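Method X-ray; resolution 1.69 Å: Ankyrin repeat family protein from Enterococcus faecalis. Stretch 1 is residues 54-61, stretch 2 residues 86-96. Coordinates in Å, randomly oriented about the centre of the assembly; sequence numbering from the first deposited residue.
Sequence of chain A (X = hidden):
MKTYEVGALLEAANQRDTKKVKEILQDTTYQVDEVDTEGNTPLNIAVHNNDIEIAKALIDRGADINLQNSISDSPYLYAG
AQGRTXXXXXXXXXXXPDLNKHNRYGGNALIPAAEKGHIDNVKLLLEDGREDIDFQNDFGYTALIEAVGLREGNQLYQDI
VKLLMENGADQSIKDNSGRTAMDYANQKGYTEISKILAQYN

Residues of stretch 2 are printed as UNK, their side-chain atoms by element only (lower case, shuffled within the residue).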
# COMPACT_ATOMS: atom_id res chain seq x y z
N ILE A 54 -0.77 14.74 10.78
CA ILE A 54 0.68 14.78 10.81
C ILE A 54 1.23 14.38 9.44
O ILE A 54 2.14 15.03 8.91
CB ILE A 54 1.25 13.88 11.94
CG1 ILE A 54 0.98 14.52 13.30
CG2 ILE A 54 2.76 13.62 11.73
CD1 ILE A 54 1.39 13.67 14.49
N ALA A 55 0.68 13.31 8.88
CA ALA A 55 1.14 12.83 7.58
C ALA A 55 0.94 13.90 6.51
O ALA A 55 1.83 14.14 5.69
CB ALA A 55 0.45 11.50 7.20
N LYS A 56 -0.23 14.53 6.49
CA LYS A 56 -0.49 15.61 5.52
C LYS A 56 0.51 16.76 5.70
O LYS A 56 1.06 17.27 4.72
CB LYS A 56 -1.93 16.11 5.63
CG LYS A 56 -2.99 15.11 5.16
CD LYS A 56 -4.40 15.65 5.43
CE LYS A 56 -5.46 14.74 4.81
NZ LYS A 56 -6.83 15.19 5.18
N ALA A 57 0.75 17.15 6.95
CA ALA A 57 1.70 18.23 7.24
C ALA A 57 3.10 17.94 6.71
O ALA A 57 3.78 18.83 6.17
CB ALA A 57 1.76 18.52 8.75
N LEU A 58 3.54 16.69 6.85
CA LEU A 58 4.89 16.30 6.44
C LEU A 58 4.98 16.25 4.92
O LEU A 58 5.97 16.69 4.35
CB LEU A 58 5.27 14.95 7.07
CG LEU A 58 5.55 15.02 8.57
CD1 LEU A 58 5.54 13.64 9.22
CD2 LEU A 58 6.88 15.72 8.83
N ILE A 59 3.95 15.71 4.28
CA ILE A 59 3.91 15.66 2.82
C ILE A 59 3.93 17.07 2.22
O ILE A 59 4.62 17.33 1.23
CB ILE A 59 2.70 14.86 2.30
CG1 ILE A 59 2.90 13.37 2.61
CG2 ILE A 59 2.55 15.04 0.81
CD1 ILE A 59 1.59 12.55 2.55
N ASP A 60 3.19 17.99 2.83
CA ASP A 60 3.19 19.38 2.38
C ASP A 60 4.56 20.03 2.54
O ASP A 60 4.90 20.96 1.81
CB ASP A 60 2.15 20.21 3.15
CG ASP A 60 0.71 19.87 2.78
OD1 ASP A 60 0.48 19.09 1.82
OD2 ASP A 60 -0.20 20.41 3.45
N ARG A 61 5.34 19.58 3.52
CA ARG A 61 6.69 20.12 3.74
C ARG A 61 7.77 19.36 2.97
O ARG A 61 8.95 19.56 3.20
CB ARG A 61 7.05 20.13 5.23
CG ARG A 61 6.68 21.41 5.94
CD ARG A 61 7.67 22.53 5.62
NE ARG A 61 8.78 22.60 6.57
CZ ARG A 61 10.01 22.16 6.33
NH1 ARG A 61 10.29 21.59 5.16
NH2 ARG A 61 10.96 22.27 7.24
N UNK A 86 -7.19 7.49 3.71
CA UNK A 86 -7.10 8.95 3.70
C UNK A 86 -5.69 9.42 3.34
O UNK A 86 -5.51 10.32 2.52
o UNK A 86 -9.99 7.76 7.21
c UNK A 86 -7.53 9.49 5.07
c UNK A 86 -8.96 9.02 5.46
c UNK A 86 -9.03 7.77 6.40
o UNK A 86 -8.19 6.80 6.34
N UNK A 87 -4.68 8.81 3.98
CA UNK A 87 -3.30 9.18 3.69
C UNK A 87 -2.91 8.83 2.26
O UNK A 87 -2.28 9.62 1.58
c UNK A 87 -1.78 8.41 7.20
c UNK A 87 -0.87 8.77 4.27
c UNK A 87 -2.32 8.55 4.71
c UNK A 87 -2.57 9.13 6.10
N UNK A 88 -3.34 7.65 1.79
CA UNK A 88 -3.07 7.20 0.42
C UNK A 88 -3.68 8.15 -0.60
O UNK A 88 -3.03 8.54 -1.57
c UNK A 88 -1.88 5.18 -1.53
c UNK A 88 -3.37 5.22 -1.21
c UNK A 88 -4.01 3.83 -1.32
c UNK A 88 -3.60 5.79 0.19
N UNK A 89 -4.95 8.50 -0.39
CA UNK A 89 -5.60 9.47 -1.27
C UNK A 89 -4.81 10.79 -1.35
O UNK A 89 -4.65 11.37 -2.43
c UNK A 89 -7.03 9.72 -0.79
N UNK A 90 -4.32 11.25 -0.20
CA UNK A 90 -3.53 12.47 -0.16
C UNK A 90 -2.22 12.31 -0.95
O UNK A 90 -1.84 13.19 -1.73
c UNK A 90 -3.92 15.33 1.40
c UNK A 90 -3.25 12.91 1.28
c UNK A 90 -3.61 16.68 1.54
c UNK A 90 -1.59 14.79 1.54
o UNK A 90 -1.97 18.40 1.80
c UNK A 90 -2.92 14.37 1.41
c UNK A 90 -2.28 17.06 1.66
c UNK A 90 -1.27 16.12 1.67
N UNK A 91 -1.55 11.18 -0.73
CA UNK A 91 -0.31 10.90 -1.45
C UNK A 91 -0.52 10.89 -2.96
O UNK A 91 0.29 11.43 -3.70
s UNK A 91 1.34 7.90 0.84
c UNK A 91 2.26 8.18 2.36
c UNK A 91 0.27 9.57 -1.02
c UNK A 91 0.82 9.56 0.40
N UNK A 92 -1.60 10.27 -3.40
CA UNK A 92 -1.90 10.19 -4.84
C UNK A 92 -2.20 11.56 -5.46
O UNK A 92 -2.09 11.74 -6.68
c UNK A 92 -1.65 7.29 -5.77
c UNK A 92 -2.73 7.76 -4.81
c UNK A 92 -3.07 9.23 -5.09
c UNK A 92 -3.97 6.87 -4.88
N UNK A 93 -2.58 12.53 -4.63
CA UNK A 93 -2.83 13.90 -5.11
C UNK A 93 -1.65 14.85 -4.94
O UNK A 93 -1.51 15.80 -5.71
c UNK A 93 -5.37 13.84 -4.63
n UNK A 93 -8.47 14.08 -2.35
c UNK A 93 -7.62 13.59 -3.48
c UNK A 93 -4.03 14.52 -4.38
c UNK A 93 -6.45 14.53 -3.78
N UNK A 94 -0.84 14.64 -3.90
CA UNK A 94 0.16 15.64 -3.52
C UNK A 94 1.61 15.18 -3.56
O UNK A 94 2.51 15.90 -3.13
c UNK A 94 -3.57 17.40 -1.81
n UNK A 94 -3.02 18.51 -2.28
c UNK A 94 -1.43 17.01 -2.12
c UNK A 94 -1.69 18.29 -2.49
c UNK A 94 -0.16 16.23 -2.15
n UNK A 94 -2.63 16.48 -1.72
N UNK A 95 1.83 13.98 -4.06
CA UNK A 95 3.18 13.44 -4.15
C UNK A 95 3.29 12.51 -5.35
O UNK A 95 2.30 12.26 -6.05
c UNK A 95 3.55 12.71 -2.86
N UNK A 96 4.49 12.00 -5.61
CA UNK A 96 4.72 11.18 -6.79
C UNK A 96 5.30 9.84 -6.36
O UNK A 96 6.46 9.75 -5.98
o UNK A 96 5.21 13.14 -8.20
c UNK A 96 5.72 11.86 -7.79
c UNK A 96 5.94 10.97 -9.03

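Position 86 carries three side-chain carbons in a row, the last bearing two oxygens. Its CB comes no closer than 5.6 Å to CE of Lys56, and the end of the side chain leads away from stretch 1; this is Glu86. At position 87 four carbons fork at the first, one arm being two carbons long, which defines Ile87. Its CD1 lies 3.8 Å from CB of Ala55, an apolar contact at the point where the two backbones run close, the CA atoms of Ala55 and Ile87 being 6.9 Å apart.

Position 88 also has four carbons, but the fork comes at the second; Leu88 points away from stretch 1 and makes no contact. The single carbon at position 89 identifies Ala89, likewise out of reach.

Position 90 has one carbon leading to a six-carbon ring that bears an oxygen. The ring and its single oxygen make this Tyr90; the oxygen approaches OD1 of Asp60, and Lys56 lies over one ring face. With chi1 in the t well, the ring reaches across to the neighbouring helix. Its OH donates a short hydrogen bond to Asp60 OD1 at 2.5 Å, near the ring plane, while CG of Lys56 sits 3.7 Å from the ring centroid, 5° off the normal, in a CH-pi contact.

At position 91 an unbranched chain of two carbons, a sulfur and a final carbon can only be Met91; its CG packs 3.8 Å from CD1 of Ile59. Four carbons forked at the second mark position 92 as Leu92, and four in a row ending in nitrogen mark position 93 as Lys93. Neither reaches stretch 1.

Position 94 holds one carbon and a five-membered ring of three carbons and two nitrogens: His94. Its CB is 4.2 Å from CG2 of Ile59, and its ND1 gives a weak hydrogen bond to the backbone O of Tyr90 at 3.4 Å. One carbon at position 95, 4.5 Å from CG2 of Ile59, gives Ala95, the first residue to leave helical geometry. Position 96, one carbon carrying an oxygen and a methyl, is Thr96, beyond contact.

The helices run nearly parallel, at 15°, with axes 10.2 Å apart at closest approach, and bury 415 Å² between the stretches. Ile59 packs against Tyr90, Met91, His94 and Ala95, while Ala55 meets Ile87. Tyr90 joins this apolar packing to the more exposed margin: Ile59 CD1 approaches its CD2 to 4.0 Å, the aliphatic part of Lys56 covers a face, and Asp60 OD1 accepts the hydrogen bond from its hydroxyl.

Stretch 2, residues 86-96: EILAYMLKHAT
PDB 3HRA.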